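Local coordinates for protein sugar-binding transcriptional regulator, LacI family (Enterococcus faecalis, PDB 3CS3) that probably acts as a DNA-binding transcriptional regulator of the LacI family, its C-terminal domain being of the sugar-binding, periplasmic-binding-protein type, at residues 34-39 with 243-248; 68-73 with 85-89; 97-101 with 235-239; 136-140 with 181-185; 227-231 with 256-260. All coordinates share one frame; numbering follows the deposited sequence.

Contact 1: 34-39 with 243-248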
# COMPACT_ATOMS: atom_id res chain seq x y z
N LEU A 34 11.62 15.77 -3.20
CA LEU A 34 11.51 16.26 -4.57
C LEU A 34 10.82 17.63 -4.67
O LEU A 34 11.20 18.44 -5.51
CB LEU A 34 10.80 15.24 -5.46
CG LEU A 34 11.52 13.93 -5.79
CD1 LEU A 34 10.65 13.07 -6.69
CD2 LEU A 34 12.86 14.21 -6.46
N ALA A 35 9.83 17.87 -3.81
CA ALA A 35 9.07 19.12 -3.81
C ALA A 35 9.93 20.35 -3.51
O ALA A 35 9.67 21.43 -4.03
CB ALA A 35 7.90 19.05 -2.84
N LEU A 36 10.96 20.16 -2.68
CA LEU A 36 11.92 21.22 -2.35
C LEU A 36 12.68 21.73 -3.57
O LEU A 36 13.10 22.89 -3.61
CB LEU A 36 12.93 20.73 -1.30
CG LEU A 36 12.40 20.39 0.10
CD1 LEU A 36 13.47 19.66 0.90
CD2 LEU A 36 11.92 21.63 0.84
N PHE A 37 12.84 20.86 -4.56
CA PHE A 37 13.49 21.20 -5.82
C PHE A 37 12.49 21.35 -6.96
O PHE A 37 12.88 21.30 -8.14
CB PHE A 37 14.54 20.14 -6.16
CG PHE A 37 15.66 20.05 -5.16
CD1 PHE A 37 16.67 21.01 -5.15
CD2 PHE A 37 15.69 19.02 -4.23
CE1 PHE A 37 17.70 20.93 -4.22
CE2 PHE A 37 16.72 18.93 -3.30
CZ PHE A 37 17.73 19.89 -3.29
N ASP A 38 11.21 21.54 -6.61
CA ASP A 38 10.09 21.66 -7.57
C ASP A 38 9.95 20.48 -8.53
O ASP A 38 9.57 20.65 -9.70
CB ASP A 38 10.15 22.99 -8.35
CG ASP A 38 10.22 24.20 -7.45
OD1 ASP A 38 11.22 24.96 -7.55
OD2 ASP A 38 9.29 24.40 -6.63
N TYR A 39 10.27 19.28 -8.04
CA TYR A 39 10.08 18.06 -8.82
C TYR A 39 8.85 17.32 -8.32
O TYR A 39 8.42 17.49 -7.18
CB TYR A 39 11.31 17.16 -8.74
CG TYR A 39 12.30 17.40 -9.86
CD1 TYR A 39 12.49 16.44 -10.85
CD2 TYR A 39 13.04 18.57 -9.93
CE1 TYR A 39 13.41 16.65 -11.88
CE2 TYR A 39 13.96 18.80 -10.95
CZ TYR A 39 14.14 17.83 -11.93
OH TYR A 39 15.05 18.05 -12.94
N ILE A 243 18.97 11.90 -6.44
CA ILE A 243 18.59 11.97 -7.85
C ILE A 243 18.70 13.40 -8.41
O ILE A 243 19.13 13.59 -9.54
CB ILE A 243 17.20 11.27 -8.14
CG1 ILE A 243 16.95 11.09 -9.63
CG2 ILE A 243 16.02 11.99 -7.51
CD1 ILE A 243 17.57 9.87 -10.18
N ILE A 244 18.35 14.39 -7.58
CA ILE A 244 18.52 15.79 -7.95
C ILE A 244 20.00 16.11 -8.14
O ILE A 244 20.40 16.54 -9.22
CB ILE A 244 17.89 16.76 -6.91
CG1 ILE A 244 16.36 16.56 -6.82
CG2 ILE A 244 18.25 18.22 -7.21
CD1 ILE A 244 15.61 16.61 -8.15
N HIS A 245 20.81 15.86 -7.11
CA HIS A 245 22.25 16.11 -7.14
C HIS A 245 22.94 15.40 -8.30
O HIS A 245 23.79 15.99 -8.96
CB HIS A 245 22.91 15.71 -5.81
CG HIS A 245 22.70 16.69 -4.70
ND1 HIS A 245 21.47 17.26 -4.41
CD2 HIS A 245 23.56 17.20 -3.79
CE1 HIS A 245 21.59 18.08 -3.39
NE2 HIS A 245 22.85 18.06 -2.99
N LEU A 246 22.54 14.16 -8.55
CA LEU A 246 23.13 13.35 -9.62
C LEU A 246 22.83 13.90 -11.01
O LEU A 246 23.71 13.91 -11.88
CB LEU A 246 22.67 11.88 -9.50
CG LEU A 246 23.03 10.83 -10.55
CD1 LEU A 246 24.52 10.61 -10.63
CD2 LEU A 246 22.31 9.54 -10.22
N MET A 247 21.60 14.37 -11.23
CA MET A 247 21.22 14.88 -12.54
C MET A 247 21.67 16.32 -12.78
O MET A 247 21.65 16.80 -13.91
CB MET A 247 19.72 14.66 -12.81
CG MET A 247 18.76 15.78 -12.43
SD MET A 247 17.03 15.22 -12.53
CE MET A 247 17.16 13.84 -13.65
N ARG A 248 22.10 16.98 -11.70
CA ARG A 248 22.67 18.33 -11.76
C ARG A 248 24.20 18.27 -11.80
O ARG A 248 24.87 19.28 -11.59
CB ARG A 248 22.23 19.16 -10.56
CG ARG A 248 20.76 19.57 -10.56
CD ARG A 248 20.50 20.73 -9.59
NE ARG A 248 21.07 20.50 -8.26
CZ ARG A 248 20.90 21.32 -7.22
NH1 ARG A 248 21.47 21.02 -6.06
NH2 ARG A 248 20.18 22.42 -7.34
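The rings of Phe37 and Tyr39 each take a different branch of Ile244 on one face. Ile244 CG2 stands over the middle of the Phe37 ring, 3.8 Å from its centroid, while CD1 of the same isoleucine lies over the tyrosine ring but shifted toward its rim; both are CH-pi contacts. The first torsion of Ile244 sends its branches apart, CG2 anti to the backbone N and CG1 anti to the carbonyl carbon (chi1 -63°), and chi2 (-52°) then brings CD1 over the tyrosine. Phe37 O lies at the edge of the Tyr39 ring, in its plane, and Phe37 CZ meets the edge of the His245 imidazole. Met247 SD lies obliquely to the Tyr39 ring, 4.8 Å from its centroid, a Met-aromatic contact. A Schellman motif with Asp38 at C-prime turns the chain here: Tyr39 N bonds to Leu34 O at 2.8 Å, and Asp38 N to Ala35 O. Leu34 CD2 touches Ile243 and Ile244, joining helices 23-35 and 232-247, and Leu34, Tyr39 and Ile243 all rest on Ile11 of strand 10-15.

Contact 2: 68-73 with 85-89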
# COMPACT_ATOMS: atom_id res chain seq x y z
N PHE A 68 12.86 -5.50 -12.32
CA PHE A 68 13.39 -4.52 -13.27
C PHE A 68 14.83 -4.93 -13.55
O PHE A 68 15.67 -4.88 -12.65
CB PHE A 68 13.33 -3.11 -12.65
CG PHE A 68 13.33 -1.98 -13.64
CD1 PHE A 68 12.37 -0.98 -13.56
CD2 PHE A 68 14.29 -1.88 -14.64
CE1 PHE A 68 12.36 0.09 -14.45
CE2 PHE A 68 14.29 -0.82 -15.55
CZ PHE A 68 13.33 0.17 -15.45
N PRO A 69 15.13 -5.37 -14.79
CA PRO A 69 16.44 -5.95 -15.11
C PRO A 69 17.53 -4.90 -15.15
O PRO A 69 17.29 -3.80 -15.67
CB PRO A 69 16.23 -6.54 -16.52
CG PRO A 69 14.75 -6.53 -16.75
CD PRO A 69 14.25 -5.36 -15.97
N THR A 70 18.69 -5.24 -14.60
CA THR A 70 19.86 -4.35 -14.52
C THR A 70 20.30 -3.83 -15.89
O THR A 70 20.61 -2.64 -16.03
CB THR A 70 21.05 -5.04 -13.80
OG1 THR A 70 20.61 -5.54 -12.53
CG2 THR A 70 22.21 -4.08 -13.57
N LYS A 71 20.30 -4.71 -16.89
CA LYS A 71 20.64 -4.34 -18.27
C LYS A 71 19.73 -3.25 -18.85
O LYS A 71 20.19 -2.37 -19.57
CB LYS A 71 20.68 -5.57 -19.18
CG LYS A 71 21.89 -6.47 -18.93
CD LYS A 71 21.87 -7.73 -19.80
CE LYS A 71 23.06 -8.63 -19.49
NZ LYS A 71 22.97 -9.95 -20.17
N GLU A 72 18.44 -3.32 -18.52
CA GLU A 72 17.48 -2.25 -18.84
C GLU A 72 17.77 -0.95 -18.11
O GLU A 72 17.52 0.14 -18.65
CB GLU A 72 16.04 -2.69 -18.54
CG GLU A 72 15.13 -2.81 -19.75
CD GLU A 72 15.45 -4.00 -20.63
OE1 GLU A 72 15.95 -3.79 -21.75
OE2 GLU A 72 15.20 -5.15 -20.19
N ILE A 73 18.29 -1.05 -16.88
CA ILE A 73 18.65 0.14 -16.09
C ILE A 73 19.85 0.85 -16.71
O ILE A 73 19.81 2.06 -16.92
CB ILE A 73 18.88 -0.20 -14.58
CG1 ILE A 73 17.58 -0.69 -13.94
CG2 ILE A 73 19.42 1.01 -13.81
CD1 ILE A 73 17.66 -0.98 -12.46
N VAL A 85 19.25 3.60 -7.55
CA VAL A 85 18.77 2.26 -7.22
C VAL A 85 18.71 2.07 -5.70
O VAL A 85 19.59 2.53 -4.96
CB VAL A 85 19.61 1.13 -7.89
CG1 VAL A 85 19.29 1.06 -9.38
CG2 VAL A 85 21.09 1.33 -7.67
N LEU A 86 17.64 1.42 -5.26
CA LEU A 86 17.39 1.19 -3.85
C LEU A 86 17.44 -0.31 -3.55
O LEU A 86 17.19 -0.73 -2.42
CB LEU A 86 16.01 1.73 -3.47
CG LEU A 86 15.59 3.17 -3.78
CD1 LEU A 86 14.32 3.47 -3.01
CD2 LEU A 86 16.66 4.20 -3.44
N ASP A 87 17.81 -1.10 -4.55
CA ASP A 87 17.59 -2.54 -4.51
C ASP A 87 18.78 -3.38 -4.96
O ASP A 87 18.71 -4.61 -4.92
CB ASP A 87 16.36 -2.90 -5.35
CG ASP A 87 16.49 -2.49 -6.83
OD1 ASP A 87 17.48 -1.84 -7.22
OD2 ASP A 87 15.58 -2.83 -7.61
N ARG A 88 19.86 -2.72 -5.39
CA ARG A 88 21.03 -3.39 -5.96
C ARG A 88 22.26 -2.49 -5.97
O ARG A 88 22.14 -1.28 -5.77
CB ARG A 88 20.74 -3.87 -7.39
CG ARG A 88 20.67 -2.76 -8.43
CD ARG A 88 19.94 -3.23 -9.66
NE ARG A 88 18.50 -3.23 -9.44
CZ ARG A 88 17.61 -3.74 -10.29
NH1 ARG A 88 16.32 -3.67 -10.01
NH2 ARG A 88 18.00 -4.29 -11.43
N THR A 89 23.43 -3.08 -6.21
CA THR A 89 24.67 -2.31 -6.35
C THR A 89 24.99 -2.08 -7.82
O THR A 89 24.54 -2.82 -8.69
CB THR A 89 25.89 -2.99 -5.69
OG1 THR A 89 26.08 -4.29 -6.25
CG2 THR A 89 25.72 -3.09 -4.19
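Arg88 reaches across to the backbone of Phe68 and takes hold of its carbonyl oxygen end-on with two nitrogens. Phe68 O accepts from Arg88 NH2 at 2.7 Å and from Arg88 NH1 at 3.0 Å; NH1 approaches in the carbonyl plane, on a lone pair, whereas NH2 is tilted slightly from it. NH2 gives a second bond, to Thr70 OG1 at 3.1 Å. The NE-NH1 edge is gripped side-on by Asp87 in a salt bridge: Arg88 NE donates to Asp87 OD1 at 2.8 Å and NH1, shared with Phe68 O, to Asp87 OD2 at 2.6 Å. Both oxygens are met from above the carboxylate plane. With CG between the backbone N and the carbonyl carbon (chi1 73°) and a bend at chi3, the arginine brings its guanidinium between Asp87 and Phe68 O. The contact lies in a beta-alpha-beta crossover of the periplasmic-binding-protein fold, in which helix 70-78 links the neighbouring parallel strands 60-64 and 82-85 and the arginine bridges loops near their C-terminal ends. Asp87 OD2 also accepts from the backbone N of Asp65, just beyond strand 60-64, which helps to place the carboxylate that in turn orients the guanidinium. One face of that group takes carbon, with Ile73 CD1 centred over it, 3.5 Å from Arg88 CZ. The same methyl packs against Val85 CG1 at 4.0 Å.

Contact 3: 97-101 with 235-239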
# COMPACT_ATOMS: atom_id res chain seq x y z
N GLN A 97 23.41 4.58 -5.49
CA GLN A 97 22.73 3.61 -4.62
C GLN A 97 22.32 4.23 -3.31
O GLN A 97 23.11 4.91 -2.67
CB GLN A 97 23.65 2.43 -4.29
CG GLN A 97 24.34 1.77 -5.46
CD GLN A 97 25.59 1.00 -5.04
OE1 GLN A 97 26.37 0.56 -5.88
NE2 GLN A 97 25.78 0.84 -3.73
N VAL A 98 21.07 4.01 -2.90
CA VAL A 98 20.66 4.26 -1.52
C VAL A 98 20.06 2.97 -0.97
O VAL A 98 18.89 2.67 -1.18
CB VAL A 98 19.67 5.45 -1.36
CG1 VAL A 98 19.45 5.75 0.13
CG2 VAL A 98 20.19 6.70 -2.05
N LEU A 99 20.89 2.19 -0.28
CA LEU A 99 20.54 0.82 0.09
C LEU A 99 20.32 0.66 1.59
O LEU A 99 20.86 1.42 2.39
CB LEU A 99 21.64 -0.13 -0.36
CG LEU A 99 22.09 -0.09 -1.82
CD1 LEU A 99 23.18 -1.11 -2.06
CD2 LEU A 99 20.93 -0.33 -2.77
N LEU A 100 19.50 -0.32 1.96
CA LEU A 100 19.39 -0.70 3.37
C LEU A 100 20.67 -1.40 3.80
O LEU A 100 21.30 -2.11 3.02
CB LEU A 100 18.21 -1.64 3.61
CG LEU A 100 16.80 -1.16 3.28
CD1 LEU A 100 15.80 -2.26 3.58
CD2 LEU A 100 16.45 0.10 4.05
N ASP A 101 21.05 -1.18 5.06
CA ASP A 101 22.11 -1.96 5.68
C ASP A 101 21.58 -3.36 6.01
O ASP A 101 21.18 -3.65 7.15
CB ASP A 101 22.61 -1.23 6.92
CG ASP A 101 23.81 -1.90 7.55
OD1 ASP A 101 24.67 -2.44 6.81
OD2 ASP A 101 23.90 -1.88 8.79
N TRP A 235 14.91 7.19 3.93
CA TRP A 235 15.29 6.40 2.76
C TRP A 235 14.81 7.10 1.49
O TRP A 235 15.59 7.35 0.57
CB TRP A 235 14.72 4.99 2.88
CG TRP A 235 15.25 3.96 1.92
CD1 TRP A 235 16.34 4.07 1.09
CD2 TRP A 235 14.75 2.63 1.73
NE1 TRP A 235 16.52 2.90 0.39
CE2 TRP A 235 15.56 2.00 0.76
CE3 TRP A 235 13.67 1.91 2.29
CZ2 TRP A 235 15.33 0.69 0.33
CZ3 TRP A 235 13.45 0.61 1.85
CH2 TRP A 235 14.27 0.01 0.88
N GLY A 236 13.53 7.48 1.47
CA GLY A 236 12.95 8.28 0.40
C GLY A 236 13.50 9.69 0.23
O GLY A 236 13.68 10.15 -0.89
N MET A 237 13.77 10.36 1.35
CA MET A 237 14.31 11.72 1.34
C MET A 237 15.71 11.76 0.74
O MET A 237 15.99 12.60 -0.12
CB MET A 237 14.34 12.28 2.77
CG MET A 237 14.42 13.80 2.84
SD MET A 237 12.81 14.60 3.07
CE MET A 237 12.77 14.73 4.85
N VAL A 238 16.57 10.84 1.18
CA VAL A 238 17.94 10.70 0.69
C VAL A 238 17.97 10.27 -0.78
O VAL A 238 18.82 10.74 -1.54
CB VAL A 238 18.78 9.73 1.59
CG1 VAL A 238 20.13 9.41 0.98
CG2 VAL A 238 18.99 10.32 2.97
N ALA A 239 17.04 9.40 -1.17
CA ALA A 239 16.93 8.99 -2.58
C ALA A 239 16.54 10.16 -3.49
O ALA A 239 17.10 10.31 -4.57
CB ALA A 239 15.94 7.85 -2.74
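Strand 97-100 and the helical segment 235-239 run nearly antiparallel, their N-to-C directions 166° apart and their axes 9.0 Å from each other at closest approach, with the CA atoms of Val98 and Ala239 the nearest pair. This is the layered alpha/beta arrangement of a periplasmic-binding-protein-like domain: helix 232-247 covers one face of the sheet to which strand 95-100 belongs. Trp235 does most of the work. Its CG stands anti to the backbone N (chi1 -168°), which carries the indole out from the helix to the strand. There Trp235 NE1 donates to Val98 O at 2.9 Å, with an N-H...O angle of 163°. The oxygen lies in the indole plane, but the donor rises well above the carbonyl plane of Val98, away from its lone pairs. The bond thus ties the edge of the ring to the strand backbone and fixes how the indole is turned. Both methyls of Val98 face Val238 CG1, the nearer being Val98 CG1 at 3.8 Å; CG1 also packs beside Trp235 CD1 at 3.7 Å, and CG2 lies 4.0 Å from Ala239 CA, over the helix backbone. Next to the tryptophan, the ring of Tyr230 meets the indole at about a right angle. Leu100, whose side chain also comes near a bound glycerol, crosses the indole and covers one of its faces. Leu100 CD2 stands almost straight above the six-membered ring, 3.6 Å from its centroid, and Leu100 CG is 3.7 Å from Trp235 CH2.

Contact 4: 136-140 with 181-185. With GOL (glycerol), chain F.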
# COMPACT_ATOMS: atom_id res chain seq x y z
N ARG A 136 21.15 -10.54 3.10
CA ARG A 136 20.55 -10.99 4.35
C ARG A 136 20.87 -12.46 4.59
O ARG A 136 21.16 -12.85 5.72
CB ARG A 136 19.03 -10.77 4.34
CG ARG A 136 18.61 -9.37 4.78
CD ARG A 136 17.16 -9.06 4.39
NE ARG A 136 17.01 -7.64 4.10
CZ ARG A 136 15.88 -7.05 3.71
NH1 ARG A 136 14.76 -7.74 3.56
NH2 ARG A 136 15.88 -5.75 3.46
N LEU A 137 20.84 -13.25 3.52
CA LEU A 137 21.18 -14.67 3.58
C LEU A 137 22.66 -14.91 3.87
O LEU A 137 22.99 -15.75 4.69
CB LEU A 137 20.77 -15.37 2.28
CG LEU A 137 20.57 -16.88 2.33
CD1 LEU A 137 19.62 -17.25 3.46
CD2 LEU A 137 20.02 -17.35 0.99
N ALA A 138 23.54 -14.16 3.21
CA ALA A 138 24.99 -14.31 3.36
C ALA A 138 25.46 -14.06 4.79
O ALA A 138 26.40 -14.70 5.26
CB ALA A 138 25.74 -13.40 2.40
N VAL A 139 24.79 -13.14 5.46
CA VAL A 139 25.14 -12.76 6.83
C VAL A 139 24.48 -13.69 7.85
O VAL A 139 25.10 -14.05 8.86
CB VAL A 139 24.86 -11.25 7.05
CG1 VAL A 139 24.47 -10.95 8.49
CG2 VAL A 139 26.06 -10.45 6.64
N SER A 140 23.23 -14.08 7.58
CA SER A 140 22.47 -14.99 8.44
C SER A 140 23.14 -16.36 8.53
O SER A 140 23.38 -16.84 9.63
CB SER A 140 21.04 -15.16 7.93
OG SER A 140 20.35 -13.92 7.92
N VAL A 181 11.74 -18.80 13.28
CA VAL A 181 11.68 -18.27 11.92
C VAL A 181 12.25 -16.85 11.83
O VAL A 181 11.86 -15.97 12.60
CB VAL A 181 10.23 -18.26 11.35
CG1 VAL A 181 10.22 -17.80 9.89
CG2 VAL A 181 9.57 -19.64 11.47
N PHE A 182 13.17 -16.65 10.90
CA PHE A 182 13.58 -15.31 10.51
C PHE A 182 12.97 -15.05 9.14
O PHE A 182 13.42 -15.59 8.13
CB PHE A 182 15.11 -15.18 10.51
CG PHE A 182 15.62 -13.83 10.06
CD1 PHE A 182 14.88 -12.66 10.25
CD2 PHE A 182 16.88 -13.72 9.48
CE1 PHE A 182 15.36 -11.42 9.83
CE2 PHE A 182 17.38 -12.49 9.07
CZ PHE A 182 16.62 -11.33 9.24
N ALA A 183 11.90 -14.25 9.14
CA ALA A 183 11.24 -13.82 7.91
C ALA A 183 11.97 -12.59 7.39
O ALA A 183 12.25 -11.68 8.16
CB ALA A 183 9.79 -13.51 8.17
N PHE A 184 12.29 -12.59 6.10
CA PHE A 184 13.16 -11.56 5.54
C PHE A 184 12.42 -10.24 5.29
O PHE A 184 13.06 -9.20 5.11
CB PHE A 184 13.88 -12.06 4.27
CG PHE A 184 15.13 -12.89 4.55
CD1 PHE A 184 16.09 -13.07 3.56
CD2 PHE A 184 15.34 -13.49 5.80
CE1 PHE A 184 17.23 -13.84 3.79
CE2 PHE A 184 16.48 -14.26 6.05
CZ PHE A 184 17.43 -14.43 5.04
N ASN A 185 11.09 -10.31 5.28
CA ASN A 185 10.27 -9.12 5.52
C ASN A 185 9.03 -9.36 6.37
O ASN A 185 8.63 -10.51 6.57
CB ASN A 185 9.99 -8.30 4.24
CG ASN A 185 8.94 -8.92 3.32
OD1 ASN A 185 8.34 -9.97 3.59
ND2 ASN A 185 8.70 -8.24 2.21
C1 GOL F . 11.66 -6.09 1.58
O1 GOL F . 10.28 -5.92 1.81
C2 GOL F . 12.39 -4.81 1.99
O2 GOL F . 13.28 -5.06 3.05
C3 GOL F . 13.09 -4.18 0.79
O3 GOL F . 13.71 -5.17 -0.01
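Arg136 begins its path on Phe184: CB lies over one face of that ring, 4.0 Å from its centroid, in a CH-pi contact. CG carries the chain onward, and CD passes 4.2 Å from Phe184 O. The chain bends at chi3 (-148°), and the guanidinium comes to the glycerol. NH1 is 2.7 Å from Phe184 O and gives a weak bond to glycerol O2; NH2 makes the firmer one to O2, at 2.7 Å, and also donates to Asn102 OD1. Glycerol O2 thus sits at the edge of the guanidinium, while the ring of Phe212 supplies a cation-pi contact. One residue on, Leu137 CD1 packs against Phe184 CZ, the side chains crossing at about a right angle. Ser140 OG donates to Arg136 O at 2.6 Å, back along its own helix, and lies in the plane of the Phe182 ring, at its edge, 3.5 Å from CE2. Asn185 holds the other end of the ligand, ND2 bonding to glycerol O1 at 2.8 Å, while its OD1 caps the following helix at Met188 N. Asp132 and Asp213 bind the glycerol too. Gripped by arginine, asparagine and two aspartates, this polyol, probably from the crystallisation liquor, may occupy the sugar pocket expected in this family.

Contact 5: 227-231 with 256-260. With SO4 (sulfate ion), chain C.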
# COMPACT_ATOMS: atom_id res chain seq x y z
N THR A 227 11.03 -7.18 14.94
CA THR A 227 11.38 -6.76 13.59
C THR A 227 12.61 -5.88 13.54
O THR A 227 13.11 -5.43 14.57
CB THR A 227 10.18 -6.01 12.91
OG1 THR A 227 10.47 -5.77 11.53
CG2 THR A 227 9.89 -4.68 13.62
N ILE A 228 13.10 -5.65 12.32
CA ILE A 228 14.21 -4.74 12.08
C ILE A 228 13.67 -3.45 11.46
O ILE A 228 13.05 -3.47 10.40
CB ILE A 228 15.28 -5.38 11.17
CG1 ILE A 228 15.75 -6.74 11.73
CG2 ILE A 228 16.43 -4.42 10.95
CD1 ILE A 228 16.55 -6.68 13.03
N ALA A 229 13.92 -2.34 12.14
CA ALA A 229 13.37 -1.05 11.77
C ALA A 229 14.42 -0.14 11.17
O ALA A 229 15.59 -0.22 11.52
CB ALA A 229 12.77 -0.38 12.98
N TYR A 230 13.97 0.72 10.27
CA TYR A 230 14.78 1.78 9.70
C TYR A 230 13.84 2.94 9.37
O TYR A 230 12.62 2.76 9.34
CB TYR A 230 15.53 1.28 8.45
CG TYR A 230 14.66 0.50 7.47
CD1 TYR A 230 14.59 -0.89 7.52
CD2 TYR A 230 13.91 1.17 6.50
CE1 TYR A 230 13.78 -1.60 6.62
CE2 TYR A 230 13.11 0.47 5.60
CZ TYR A 230 13.05 -0.91 5.66
OH TYR A 230 12.25 -1.58 4.77
N SER A 231 14.39 4.13 9.15
CA SER A 231 13.56 5.26 8.74
C SER A 231 13.22 5.18 7.26
O SER A 231 14.09 5.39 6.40
CB SER A 231 14.26 6.58 9.05
OG SER A 231 13.37 7.67 8.89
N HIS A 256 24.03 4.32 2.74
CA HIS A 256 23.26 3.26 3.36
C HIS A 256 22.27 3.83 4.36
O HIS A 256 22.49 4.92 4.91
CB HIS A 256 24.15 2.22 4.05
CG HIS A 256 24.90 1.35 3.09
ND1 HIS A 256 26.14 1.69 2.59
CD2 HIS A 256 24.58 0.16 2.52
CE1 HIS A 256 26.55 0.74 1.76
NE2 HIS A 256 25.62 -0.19 1.70
N ILE A 257 21.19 3.09 4.57
CA ILE A 257 20.18 3.41 5.56
C ILE A 257 20.31 2.39 6.69
O ILE A 257 20.20 1.18 6.47
CB ILE A 257 18.76 3.38 4.92
CG1 ILE A 257 18.63 4.47 3.84
CG2 ILE A 257 17.64 3.49 5.98
CD1 ILE A 257 18.77 5.92 4.33
N TYR A 258 20.57 2.89 7.90
CA TYR A 258 20.94 2.01 9.01
C TYR A 258 19.75 1.56 9.83
O TYR A 258 18.70 2.21 9.83
CB TYR A 258 22.09 2.60 9.84
CG TYR A 258 23.37 2.67 9.03
CD1 TYR A 258 24.13 1.53 8.81
CD2 TYR A 258 23.78 3.86 8.43
CE1 TYR A 258 25.29 1.56 8.05
CE2 TYR A 258 24.95 3.91 7.65
CZ TYR A 258 25.69 2.75 7.47
OH TYR A 258 26.84 2.77 6.71
N THR A 259 19.91 0.42 10.51
CA THR A 259 18.80 -0.30 11.11
C THR A 259 18.94 -0.53 12.62
O THR A 259 20.03 -0.35 13.19
CB THR A 259 18.63 -1.69 10.45
OG1 THR A 259 19.81 -2.47 10.65
CG2 THR A 259 18.35 -1.58 8.95
N ARG A 260 17.84 -0.92 13.25
CA ARG A 260 17.81 -1.31 14.65
C ARG A 260 16.77 -2.41 14.87
O ARG A 260 15.77 -2.48 14.16
CB ARG A 260 17.52 -0.10 15.56
CG ARG A 260 16.09 0.41 15.55
CD ARG A 260 15.98 1.81 16.15
NE ARG A 260 14.64 2.09 16.67
CZ ARG A 260 13.62 2.56 15.95
NH1 ARG A 260 13.77 2.83 14.65
NH2 ARG A 260 12.44 2.76 16.53
S SO4 C . 27.40 5.30 4.23
O1 SO4 C . 27.75 4.97 5.60
O2 SO4 C . 28.26 6.38 3.75
O3 SO4 C . 27.57 4.15 3.36
O4 SO4 C . 26.01 5.73 4.25
O HOH W 1 17.07 4.69 9.73
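Ile228 packs CG2 against Thr259 CB at 3.5 Å, the two side chains crossing at a slant, directly after Thr227, whose hydroxyl turns to Asp186 OD1 and the backbone N of Asn214. Ala229 is the one residue paired by two direct backbone bonds, an antiparallel hydrogen-bonded pair with Arg260: Ala229 N to Arg260 O measures 2.7 Å, and Arg260 N to Ala229 O 2.9 Å. Both side chains lie on the same face of the sheet, and Ala229 CB sits over one face of the guanidinium, 3.8 Å from Arg260 NH1. At Tyr230 the CG falls between the backbone N and the carbonyl carbon (chi1 47°). CB packs on Ile257 CG2 at 3.9 Å and on Tyr258 O at 3.6 Å, whereas the ring passes obliquely by Thr259 CG2 before its hydroxyl reaches Asp213 OD1. By Ser231 the two chains have parted far enough for a water to enter, bonded to Ser231 N at 2.8 Å and to Tyr258 O at 3.0 Å. On the partner segment a sulfate, probably from the crystallisation liquor, is held by the backbone N and ND1 of His256 and by Tyr258 OH. Strand 227-229 is the outermost strand of the sheet within this chain, antiparallel to 255-262, whose other neighbour in the sheet is strand 95-100; Ile228 also touches Gln108 and Ala109 of helix 102-115, a placement consistent with one of the hinge segments linking the two lobes in this family.

In the fold
From the N terminus, the end of helix 23-35 opens contact 1, which does not close until the end of helix 232-247 and so encloses contacts 2, 3 and 4. Contact 2 closes a short loop round helix 70-78 before contact 3 opens on strand 95-100. Contact 3 in turn spans contact 4, which lies in the other lobe and closes between helix 131-146 and strand 179-183. Contact 5 begins only after contact 4 is complete, and it crosses both 1 and 3, because helix 232-247 lies between its two segments. Contact 3 touches both contact 2 and contact 5 through neighbouring strands of the larger sheet; Leu100 against Arg136 links it to contact 4.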